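Long-range contacts in purine nucleoside phosphorylase (Thermus thermophilus, PDB 1ODJ), which probably catalyses the phosphate-dependent cleavage of purine nucleosides, releasing the free base and a pentose 1-phosphate: residues 152-157 with 173-178; 85-90 with 179-184; 91-96 with 200-205. All coordinates share one frame; numbering follows the deposited sequence.

All three contacts border one bound guanosine, and each touches it. Interaction 1 lies near the base and brings an acidic side chain to its amino group, interaction 2 holds the ribose side together with a sulfate ion, and interaction 3 borders N7 and O6 of the purine. The centres of interactions 1 and 2 lie about 11 Å apart, those of interactions 1 and 3 about 10 Å, and those of interactions 2 and 3 about 14 Å. Strand 84-93 serves both 2 and 3, and it lies beside strand 175-179 of interaction 1, with Phe178 N 2.8 Å from Gly92 O. Strand 175-179 ends at Glu179, whose N is 2.9 Å from Ala154 O.

Interaction 1 (152-157 with 173-178); sequences LVASED and YGVLAF. With GMP (guanosine), chain H.
Leu152 and Ala154 bond to two successive residues, Leu176 and Ala177, where a regular parallel pair would use the N-H and C=O of a single one. This one-residue slip, of the kind a beta bulge makes, occurs between the two strands of a beta-alpha-beta unit, 152-156 and 175-179, joined through helix 164-171. Leu176 N donates to Leu152 O (2.8 Å), and Ala154 N reaches Ala177 O at the same length. Beside Gly174 a water accepts from Leu152 N and donates to Gly174 O. Beyond the slip the strands run in step, and Phe178 CA makes a CA-H...O contact of 3.4 Å with Ala154 O. Ala154 and Phe178 point to the same side of the sheet, and the Ala154 methyl sits over one face of the Phe178 ring, displaced toward its rim, with CB 4.1 Å from the centroid in a CH-pi contact. Val175 CG1 meets the same methyl at 3.7 Å, while Ala167 of helix 164-171 packs against the ring. Glu156 comes across Phe178 at about a right angle, its CD 3.7 Å from ring atom CD2 and the carboxylate turned 54° from the ring plane. CG of Glu156 stands between the backbone N and the carbonyl carbon (chi1 57°), and the extended chain beyond it carries the carboxylate past the ring to the guanosine. Thr162 OG1 bonds OE2 and so helps fix the rotation of the group. The other oxygen, Glu156 OE1, accepts an almost straight hydrogen bond from the guanine amino nitrogen N2 at 3.0 Å.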
loop_
_atom_site.group_PDB
_atom_site.type_symbol
_atom_site.label_atom_id
_atom_site.label_comp_id
_atom_site.label_asym_id
_atom_site.label_seq_id
_atom_site.Cartn_x
_atom_site.Cartn_y
_atom_site.Cartn_z
ATOM N N LEU A 152 11.470 -13.485 -17.910
ATOM C CA LEU A 152 11.447 -12.929 -16.561
ATOM C C LEU A 152 11.726 -13.928 -15.468
ATOM O O LEU A 152 11.354 -15.097 -15.564
ATOM C CB LEU A 152 10.077 -12.324 -16.252
ATOM C CG LEU A 152 9.590 -11.129 -17.061
ATOM C CD1 LEU A 152 8.106 -10.919 -16.793
ATOM C CD2 LEU A 152 10.422 -9.890 -16.700
ATOM N N VAL A 153 12.389 -13.449 -14.424
ATOM C CA VAL A 153 12.642 -14.253 -13.238
ATOM C C VAL A 153 12.032 -13.367 -12.161
ATOM O O VAL A 153 11.682 -12.217 -12.427
ATOM C CB VAL A 153 14.138 -14.429 -12.942
ATOM C CG1 VAL A 153 14.821 -15.059 -14.128
ATOM C CG2 VAL A 153 14.770 -13.087 -12.581
ATOM N N ALA A 154 11.882 -13.883 -10.955
ATOM C CA ALA A 154 11.323 -13.063 -9.898
ATOM C C ALA A 154 12.301 -13.034 -8.738
ATOM O O ALA A 154 12.856 -14.062 -8.351
ATOM C CB ALA A 154 9.967 -13.603 -9.460
ATOM N N SER A 155 12.534 -11.847 -8.203
ATOM C CA SER A 155 13.459 -11.713 -7.091
ATOM C C SER A 155 12.685 -11.572 -5.794
ATOM O O SER A 155 12.012 -10.561 -5.585
ATOM C CB SER A 155 14.358 -10.478 -7.287
ATOM O OG SER A 155 15.173 -10.599 -8.444
ATOM N N GLU A 156 12.768 -12.579 -4.931
ATOM C CA GLU A 156 12.082 -12.501 -3.652
ATOM C C GLU A 156 13.057 -12.366 -2.479
ATOM O O GLU A 156 14.274 -12.433 -2.657
ATOM C CB GLU A 156 11.159 -13.712 -3.447
ATOM C CG GLU A 156 11.834 -15.072 -3.527
ATOM C CD GLU A 156 10.850 -16.216 -3.290
ATOM O OE1 GLU A 156 11.273 -17.387 -3.357
ATOM O OE2 GLU A 156 9.653 -15.952 -3.034
ATOM N N ASP A 157 12.502 -12.166 -1.287
ATOM C CA ASP A 157 13.275 -12.003 -0.058
ATOM C C ASP A 157 13.242 -13.239 0.829
ATOM O O ASP A 157 14.257 -13.641 1.383
ATOM C CB ASP A 157 12.731 -10.818 0.740
ATOM C CG ASP A 157 13.268 -9.495 0.250
ATOM O OD1 ASP A 157 12.659 -8.450 0.568
ATOM O OD2 ASP A 157 14.310 -9.494 -0.441
ATOM N N TYR A 173 2.281 -15.334 -15.413
ATOM C CA TYR A 173 2.519 -13.921 -15.678
ATOM C C TYR A 173 3.840 -13.792 -16.418
ATOM O O TYR A 173 4.293 -12.692 -16.736
ATOM C CB TYR A 173 2.578 -13.146 -14.373
ATOM C CG TYR A 173 1.247 -12.995 -13.685
ATOM C CD1 TYR A 173 0.251 -12.169 -14.224
ATOM C CD2 TYR A 173 1.004 -13.610 -12.458
ATOM C CE1 TYR A 173 -0.953 -11.946 -13.549
ATOM C CE2 TYR A 173 -0.195 -13.401 -11.771
ATOM C CZ TYR A 173 -1.165 -12.563 -12.318
ATOM O OH TYR A 173 -2.320 -12.306 -11.606
ATOM N N GLY A 174 4.467 -14.932 -16.678
ATOM C CA GLY A 174 5.722 -14.920 -17.391
ATOM C C GLY A 174 6.926 -15.222 -16.529
ATOM O O GLY A 174 8.046 -15.280 -17.042
ATOM N N VAL A 175 6.711 -15.424 -15.233
ATOM C CA VAL A 175 7.825 -15.708 -14.341
ATOM C C VAL A 175 8.350 -17.100 -14.618
ATOM O O VAL A 175 7.642 -18.089 -14.405
ATOM C CB VAL A 175 7.418 -15.603 -12.832
ATOM C CG1 VAL A 175 8.613 -15.939 -11.935
ATOM C CG2 VAL A 175 6.917 -14.198 -12.517
ATOM N N LEU A 176 9.585 -17.176 -15.113
ATOM C CA LEU A 176 10.223 -18.457 -15.415
ATOM C C LEU A 176 10.796 -19.120 -14.148
ATOM O O LEU A 176 10.700 -20.340 -13.964
ATOM C CB LEU A 176 11.363 -18.265 -16.432
ATOM C CG LEU A 176 11.071 -17.829 -17.881
ATOM C CD1 LEU A 176 12.382 -17.522 -18.562
ATOM C CD2 LEU A 176 10.335 -18.911 -18.661
ATOM N N ALA A 177 11.395 -18.318 -13.277
ATOM C CA ALA A 177 11.998 -18.869 -12.076
ATOM C C ALA A 177 12.244 -17.835 -10.989
ATOM O O ALA A 177 12.189 -16.621 -11.222
ATOM C CB ALA A 177 13.298 -19.562 -12.432
ATOM N N PHE A 178 12.533 -18.334 -9.792
ATOM C CA PHE A 178 12.772 -17.476 -8.645
ATOM C C PHE A 178 14.231 -17.465 -8.212
ATOM O O PHE A 178 14.913 -18.496 -8.261
ATOM C CB PHE A 178 11.873 -17.903 -7.463
ATOM C CG PHE A 178 10.407 -17.568 -7.649
ATOM C CD1 PHE A 178 9.636 -18.215 -8.622
ATOM C CD2 PHE A 178 9.798 -16.604 -6.859
ATOM C CE1 PHE A 178 8.278 -17.902 -8.804
ATOM C CE2 PHE A 178 8.439 -16.286 -7.037
ATOM C CZ PHE A 178 7.685 -16.941 -8.014
HETATM O "O5'" GMP H . 19.753 -20.952 -2.458
HETATM C "C5'" GMP H . 19.090 -19.706 -2.558
HETATM C "C4'" GMP H . 20.031 -18.865 -3.421
HETATM O "O4'" GMP H . 20.264 -19.390 -4.779
HETATM C "C3'" GMP H . 19.508 -17.455 -3.666
HETATM O "O3'" GMP H . 20.667 -16.585 -3.522
HETATM C "C2'" GMP H . 18.949 -17.428 -5.110
HETATM O "O2'" GMP H . 19.425 -16.350 -5.924
HETATM C "C1'" GMP H . 19.233 -18.869 -5.639
HETATM N N9 GMP H . 18.042 -19.779 -5.746
HETATM C C8 GMP H . 18.094 -21.049 -6.277
HETATM N N7 GMP H . 16.945 -21.660 -6.271
HETATM C C5 GMP H . 16.063 -20.749 -5.701
HETATM C C6 GMP H . 14.662 -20.868 -5.435
HETATM O O6 GMP H . 13.910 -21.831 -5.656
HETATM N N1 GMP H . 14.153 -19.718 -4.848
HETATM C C2 GMP H . 14.880 -18.596 -4.557
HETATM N N2 GMP H . 14.189 -17.595 -3.986
HETATM N N3 GMP H . 16.188 -18.464 -4.799
HETATM C C4 GMP H . 16.713 -19.575 -5.370
HETATM O O HOH W 1 9.399 -14.919 -19.362
#

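Interaction 2 (85-90 with 179-184); sequences LVRVGT and EMEASA. With GMP (guanosine), chain H; SO4 (sulfate ion), chain G.
Arg87 reaches from strand 84-93 to Glu179 and Glu181, forming a buried salt-bridge network just ahead of helix 182-192, in the pocket that holds the ribose of guanosine and a sulfate ion. The sulfate, probably from the crystallisation liquor, is consistent with the phosphate position expected of a phosphorylase. Arg87 leaves its strand with CG anti to the backbone N (chi1 175°), and the chain bends at chi3 before the guanidinium spreads between its partners. Glu179 approaches from the opposite direction: Arg87 NE donates to Glu179 OE2 over 2.8 Å, meeting the oxygen nearly along its C-O axis although OE2 lies 33° out of the guanidinium plane. That same OE2 takes Ala182 N on its syn lone pair, and OE1 is met from above the carboxylate plane by Glu181 N, so the carboxylate is tied to the backbone at the helix start. Ser155 OG also lies very close against OE1, probably as a further hydrogen bond.

Glu181, at the N-cap position, crosses Arg87 at about a right angle. Its OE2 lies over one guanidinium face, 3.1 Å from Arg87 NH1, a pairing of charges alone, since the oxygen sits well off the guanidinium plane. OE2 accepts from the ribose O2' of guanosine instead, while OE1 is held by Gly66 N. Met180 N also donates to O2', at 2.9 Å, so that this hydroxyl is gripped from two successive residues. At the guanidinium edge, in its plane, Arg87 NH2 donates to sulfate O1 over 2.9 Å. Thr90 N binds the same oxygen, and Thr90 OG1 donates to sulfate O3 at 2.7 Å.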
loop_
_atom_site.group_PDB
_atom_site.type_symbol
_atom_site.label_atom_id
_atom_site.label_comp_id
_atom_site.label_asym_id
_atom_site.label_seq_id
_atom_site.Cartn_x
_atom_site.Cartn_y
_atom_site.Cartn_z
ATOM N N LEU A 85 28.674 -5.466 -14.831
ATOM C CA LEU A 85 28.476 -6.525 -13.858
ATOM C C LEU A 85 27.427 -7.524 -14.356
ATOM O O LEU A 85 26.313 -7.154 -14.731
ATOM C CB LEU A 85 28.069 -5.929 -12.499
ATOM C CG LEU A 85 28.971 -4.775 -12.013
ATOM C CD1 LEU A 85 28.709 -3.510 -12.833
ATOM C CD2 LEU A 85 28.705 -4.476 -10.551
ATOM N N VAL A 86 27.819 -8.791 -14.386
ATOM C CA VAL A 86 26.929 -9.875 -14.811
ATOM C C VAL A 86 26.747 -10.886 -13.679
ATOM O O VAL A 86 27.706 -11.532 -13.252
ATOM C CB VAL A 86 27.485 -10.635 -16.045
ATOM C CG1 VAL A 86 26.578 -11.789 -16.386
ATOM C CG2 VAL A 86 27.612 -9.686 -17.239
ATOM N N ARG A 87 25.517 -11.008 -13.190
ATOM C CA ARG A 87 25.217 -11.954 -12.130
ATOM C C ARG A 87 25.204 -13.342 -12.747
ATOM O O ARG A 87 24.563 -13.557 -13.769
ATOM C CB ARG A 87 23.845 -11.659 -11.517
ATOM C CG ARG A 87 23.402 -12.693 -10.477
ATOM C CD ARG A 87 22.105 -12.313 -9.770
ATOM N NE ARG A 87 21.257 -13.483 -9.591
ATOM C CZ ARG A 87 21.564 -14.513 -8.812
ATOM N NH1 ARG A 87 22.693 -14.511 -8.122
ATOM N NH2 ARG A 87 20.766 -15.573 -8.762
ATOM N N VAL A 88 25.951 -14.265 -12.151
ATOM C CA VAL A 88 25.982 -15.648 -12.624
ATOM C C VAL A 88 25.508 -16.506 -11.440
ATOM O O VAL A 88 26.275 -16.831 -10.531
ATOM C CB VAL A 88 27.412 -16.089 -13.096
ATOM C CG1 VAL A 88 27.589 -15.801 -14.594
ATOM C CG2 VAL A 88 28.477 -15.360 -12.310
ATOM N N GLY A 89 24.227 -16.853 -11.439
ATOM C CA GLY A 89 23.704 -17.633 -10.326
ATOM C C GLY A 89 22.739 -18.747 -10.676
ATOM O O GLY A 89 22.595 -19.103 -11.847
ATOM N N THR A 90 22.076 -19.285 -9.651
ATOM C CA THR A 90 21.111 -20.373 -9.814
ATOM C C THR A 90 19.707 -19.893 -9.516
ATOM O O THR A 90 19.528 -18.793 -8.999
ATOM C CB THR A 90 21.414 -21.514 -8.866
ATOM O OG1 THR A 90 21.401 -21.015 -7.521
ATOM C CG2 THR A 90 22.770 -22.106 -9.174
ATOM N N GLU A 179 14.695 -16.279 -7.812
ATOM C CA GLU A 179 16.058 -16.066 -7.333
ATOM C C GLU A 179 16.071 -14.914 -6.317
ATOM O O GLU A 179 15.017 -14.402 -5.955
ATOM C CB GLU A 179 17.029 -15.823 -8.510
ATOM C CG GLU A 179 16.638 -14.762 -9.531
ATOM C CD GLU A 179 17.257 -13.409 -9.244
ATOM O OE1 GLU A 179 16.535 -12.527 -8.732
ATOM O OE2 GLU A 179 18.467 -13.230 -9.525
ATOM N N MET A 180 17.245 -14.503 -5.853
ATOM C CA MET A 180 17.294 -13.456 -4.833
ATOM C C MET A 180 18.307 -12.326 -4.994
ATOM O O MET A 180 18.866 -11.869 -4.002
ATOM C CB MET A 180 17.493 -14.107 -3.448
ATOM C CG MET A 180 16.258 -14.855 -2.924
ATOM S SD MET A 180 16.538 -16.006 -1.518
ATOM C CE MET A 180 17.161 -14.843 -0.231
ATOM N N GLU A 181 18.557 -11.870 -6.221
ATOM C CA GLU A 181 19.509 -10.771 -6.432
ATOM C C GLU A 181 19.258 -9.882 -7.630
ATOM O O GLU A 181 19.434 -8.668 -7.537
ATOM C CB GLU A 181 20.935 -11.291 -6.536
ATOM C CG GLU A 181 21.511 -11.738 -5.225
ATOM C CD GLU A 181 21.115 -13.143 -4.912
ATOM O OE1 GLU A 181 21.221 -13.543 -3.729
ATOM O OE2 GLU A 181 20.704 -13.844 -5.865
ATOM N N ALA A 182 18.860 -10.484 -8.746
ATOM C CA ALA A 182 18.618 -9.751 -9.980
ATOM C C ALA A 182 18.002 -8.347 -9.833
ATOM O O ALA A 182 18.654 -7.346 -10.160
ATOM C CB ALA A 182 17.776 -10.604 -10.946
ATOM N N SER A 183 16.767 -8.262 -9.340
ATOM C CA SER A 183 16.093 -6.969 -9.214
ATOM C C SER A 183 16.947 -5.811 -8.696
ATOM O O SER A 183 16.930 -4.724 -9.275
ATOM C CB SER A 183 14.832 -7.096 -8.357
ATOM O OG SER A 183 15.126 -7.486 -7.030
ATOM N N ALA A 184 17.684 -6.032 -7.614
ATOM C CA ALA A 184 18.527 -4.984 -7.038
ATOM C C ALA A 184 19.674 -4.603 -7.974
ATOM O O ALA A 184 20.082 -3.449 -8.039
ATOM C CB ALA A 184 19.088 -5.442 -5.685
HETATM O "O5'" GMP H . 19.753 -20.952 -2.458
HETATM C "C5'" GMP H . 19.090 -19.706 -2.558
HETATM C "C4'" GMP H . 20.031 -18.865 -3.421
HETATM O "O4'" GMP H . 20.264 -19.390 -4.779
HETATM C "C3'" GMP H . 19.508 -17.455 -3.666
HETATM O "O3'" GMP H . 20.667 -16.585 -3.522
HETATM C "C2'" GMP H . 18.949 -17.428 -5.110
HETATM O "O2'" GMP H . 19.425 -16.350 -5.924
HETATM C "C1'" GMP H . 19.233 -18.869 -5.639
HETATM N N9 GMP H . 18.042 -19.779 -5.746
HETATM C C8 GMP H . 18.094 -21.049 -6.277
HETATM N N7 GMP H . 16.945 -21.660 -6.271
HETATM C C5 GMP H . 16.063 -20.749 -5.701
HETATM C C6 GMP H . 14.662 -20.868 -5.435
HETATM O O6 GMP H . 13.910 -21.831 -5.656
HETATM N N1 GMP H . 14.153 -19.718 -4.848
HETATM C C2 GMP H . 14.880 -18.596 -4.557
HETATM N N2 GMP H . 14.189 -17.595 -3.986
HETATM N N3 GMP H . 16.188 -18.464 -4.799
HETATM C C4 GMP H . 16.713 -19.575 -5.370
HETATM S S SO4 G . 23.139 -18.135 -6.440
HETATM O O1 SO4 G . 22.004 -17.753 -7.323
HETATM O O2 SO4 G . 24.316 -17.324 -6.794
HETATM O O3 SO4 G . 23.442 -19.566 -6.627
HETATM O O4 SO4 G . 22.804 -17.871 -5.025
#

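Interaction 3 (91-96 with 200-205); sequences AGAASS and LAVSNR. With GMP (guanosine), chain H.
Ala91 and Ala93 join strand 84-93 to the parallel strand 195-205 by backbone hydrogen bonds. Ala91 N donates to Ala201 O in a rather long bond of 3.3 Å, and Ser203 N returns one to Ala91 O. Ala93 N meets Asn204 O at 2.7 Å. The carbonyl oxygens of Ala91 and Asn204 also take CA-H...O contacts, Ala91 O from Val202 CA and Asn204 O from Gly92 CA.

The apolar contacts are small. Ala93 CB rests 3.8 Å from Val202 CG1, the branch anti to the backbone N (chi1 -171°), and Ala91 CB touches Leu200 CD2.

The one polar side chain that bonds across is Arg205, extended from CG to NE. Its NE donates to Ser96 O at 3.2 Å from above the carbonyl plane, with CD alongside the Ser96 backbone. A leucine in its place would probably leave Ser96 O without this donor and the turn after Ala93 less firmly tied to the strand.

At the ligand end, Ser203 OG donates to Asn204 OD1 over 3.0 Å, linking the two polar groups beside the purine. Gly92 N comes within 3.1 Å of guanosine N7, and Gly92, lacking a side chain, lies close against the O6 edge of the base. Two adjacent parallel strands thus form part of the purine-base site of this phosphorylase-superfamily fold.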
loop_
_atom_site.group_PDB
_atom_site.type_symbol
_atom_site.label_atom_id
_atom_site.label_comp_id
_atom_site.label_asym_id
_atom_site.label_seq_id
_atom_site.Cartn_x
_atom_site.Cartn_y
_atom_site.Cartn_z
ATOM N N ALA A 91 18.709 -20.717 -9.826
ATOM C CA ALA A 91 17.328 -20.328 -9.586
ATOM C C ALA A 91 16.350 -21.496 -9.562
ATOM O O ALA A 91 16.582 -22.523 -10.184
ATOM C CB ALA A 91 16.887 -19.293 -10.638
ATOM N N GLY A 92 15.247 -21.324 -8.836
ATOM C CA GLY A 92 14.234 -22.362 -8.760
ATOM C C GLY A 92 13.167 -22.137 -9.811
ATOM O O GLY A 92 12.524 -21.101 -9.809
ATOM N N ALA A 93 12.987 -23.104 -10.711
ATOM C CA ALA A 93 11.994 -23.016 -11.782
ATOM C C ALA A 93 10.564 -22.809 -11.279
ATOM O O ALA A 93 10.138 -23.445 -10.320
ATOM C CB ALA A 93 12.058 -24.268 -12.631
ATOM N N ALA A 94 9.807 -21.939 -11.934
ATOM C CA ALA A 94 8.443 -21.695 -11.477
ATOM C C ALA A 94 7.421 -22.512 -12.251
ATOM O O ALA A 94 6.221 -22.325 -12.102
ATOM C CB ALA A 94 8.109 -20.208 -11.559
ATOM N N SER A 95 7.908 -23.431 -13.072
ATOM C CA SER A 95 7.034 -24.275 -13.866
ATOM C C SER A 95 7.744 -25.593 -14.172
ATOM O O SER A 95 8.984 -25.646 -14.222
ATOM C CB SER A 95 6.643 -23.530 -15.142
ATOM O OG SER A 95 7.647 -22.589 -15.503
ATOM N N SER A 96 6.958 -26.655 -14.359
ATOM C CA SER A 96 7.492 -27.996 -14.628
ATOM C C SER A 96 8.200 -28.179 -15.967
ATOM O O SER A 96 8.826 -29.218 -16.196
ATOM C CB SER A 96 6.381 -29.041 -14.503
ATOM O OG SER A 96 5.985 -29.190 -13.151
ATOM N N LEU A 200 21.209 -17.438 -15.556
ATOM C CA LEU A 200 20.990 -18.407 -14.477
ATOM C C LEU A 200 20.922 -19.880 -14.859
ATOM O O LEU A 200 20.447 -20.245 -15.933
ATOM C CB LEU A 200 19.712 -18.035 -13.727
ATOM C CG LEU A 200 19.710 -16.568 -13.268
ATOM C CD1 LEU A 200 18.486 -15.840 -13.819
ATOM C CD2 LEU A 200 19.782 -16.513 -11.754
ATOM N N ALA A 201 21.399 -20.716 -13.942
ATOM C CA ALA A 201 21.391 -22.158 -14.107
ATOM C C ALA A 201 20.271 -22.672 -13.223
ATOM O O ALA A 201 20.322 -22.517 -12.007
ATOM C CB ALA A 201 22.719 -22.743 -13.652
ATOM N N VAL A 202 19.249 -23.267 -13.828
ATOM C CA VAL A 202 18.134 -23.809 -13.049
ATOM C C VAL A 202 18.690 -24.903 -12.123
ATOM O O VAL A 202 19.383 -25.827 -12.581
ATOM C CB VAL A 202 17.073 -24.427 -13.970
ATOM C CG1 VAL A 202 15.833 -24.770 -13.181
ATOM C CG2 VAL A 202 16.740 -23.462 -15.093
ATOM N N SER A 203 18.409 -24.802 -10.826
ATOM C CA SER A 203 18.911 -25.804 -9.888
ATOM C C SER A 203 17.834 -26.758 -9.366
ATOM O O SER A 203 18.145 -27.772 -8.741
ATOM C CB SER A 203 19.630 -25.126 -8.712
ATOM O OG SER A 203 18.737 -24.359 -7.930
ATOM N N ASN A 204 16.572 -26.442 -9.629
ATOM C CA ASN A 204 15.465 -27.291 -9.186
ATOM C C ASN A 204 14.099 -26.669 -9.487
ATOM O O ASN A 204 13.992 -25.490 -9.829
ATOM C CB ASN A 204 15.558 -27.538 -7.681
ATOM C CG ASN A 204 15.469 -26.255 -6.882
ATOM O OD1 ASN A 204 16.483 -25.711 -6.445
ATOM N ND2 ASN A 204 14.250 -25.750 -6.701
ATOM N N ARG A 205 13.057 -27.481 -9.355
ATOM C CA ARG A 205 11.695 -27.023 -9.571
ATOM C C ARG A 205 11.117 -26.705 -8.200
ATOM O O ARG A 205 11.290 -27.477 -7.266
ATOM C CB ARG A 205 10.863 -28.118 -10.223
ATOM C CG ARG A 205 11.418 -28.629 -11.533
ATOM C CD ARG A 205 10.315 -29.295 -12.340
ATOM N NE ARG A 205 10.761 -29.678 -13.675
ATOM C CZ ARG A 205 11.682 -30.604 -13.916
ATOM N NH1 ARG A 205 12.258 -31.250 -12.909
ATOM N NH2 ARG A 205 12.018 -30.889 -15.167
HETATM O "O5'" GMP H . 19.753 -20.952 -2.458
HETATM C "C5'" GMP H . 19.090 -19.706 -2.558
HETATM C "C4'" GMP H . 20.031 -18.865 -3.421
HETATM O "O4'" GMP H . 20.264 -19.390 -4.779
HETATM C "C3'" GMP H . 19.508 -17.455 -3.666
HETATM O "O3'" GMP H . 20.667 -16.585 -3.522
HETATM C "C2'" GMP H . 18.949 -17.428 -5.110
HETATM O "O2'" GMP H . 19.425 -16.350 -5.924
HETATM C "C1'" GMP H . 19.233 -18.869 -5.639
HETATM N N9 GMP H . 18.042 -19.779 -5.746
HETATM C C8 GMP H . 18.094 -21.049 -6.277
HETATM N N7 GMP H . 16.945 -21.660 -6.271
HETATM C C5 GMP H . 16.063 -20.749 -5.701
HETATM C C6 GMP H . 14.662 -20.868 -5.435
HETATM O O6 GMP H . 13.910 -21.831 -5.656
HETATM N N1 GMP H . 14.153 -19.718 -4.848
HETATM C C2 GMP H . 14.880 -18.596 -4.557
HETATM N N2 GMP H . 14.189 -17.595 -3.986
HETATM N N3 GMP H . 16.188 -18.464 -4.799
HETATM C C4 GMP H . 16.713 -19.575 -5.370
#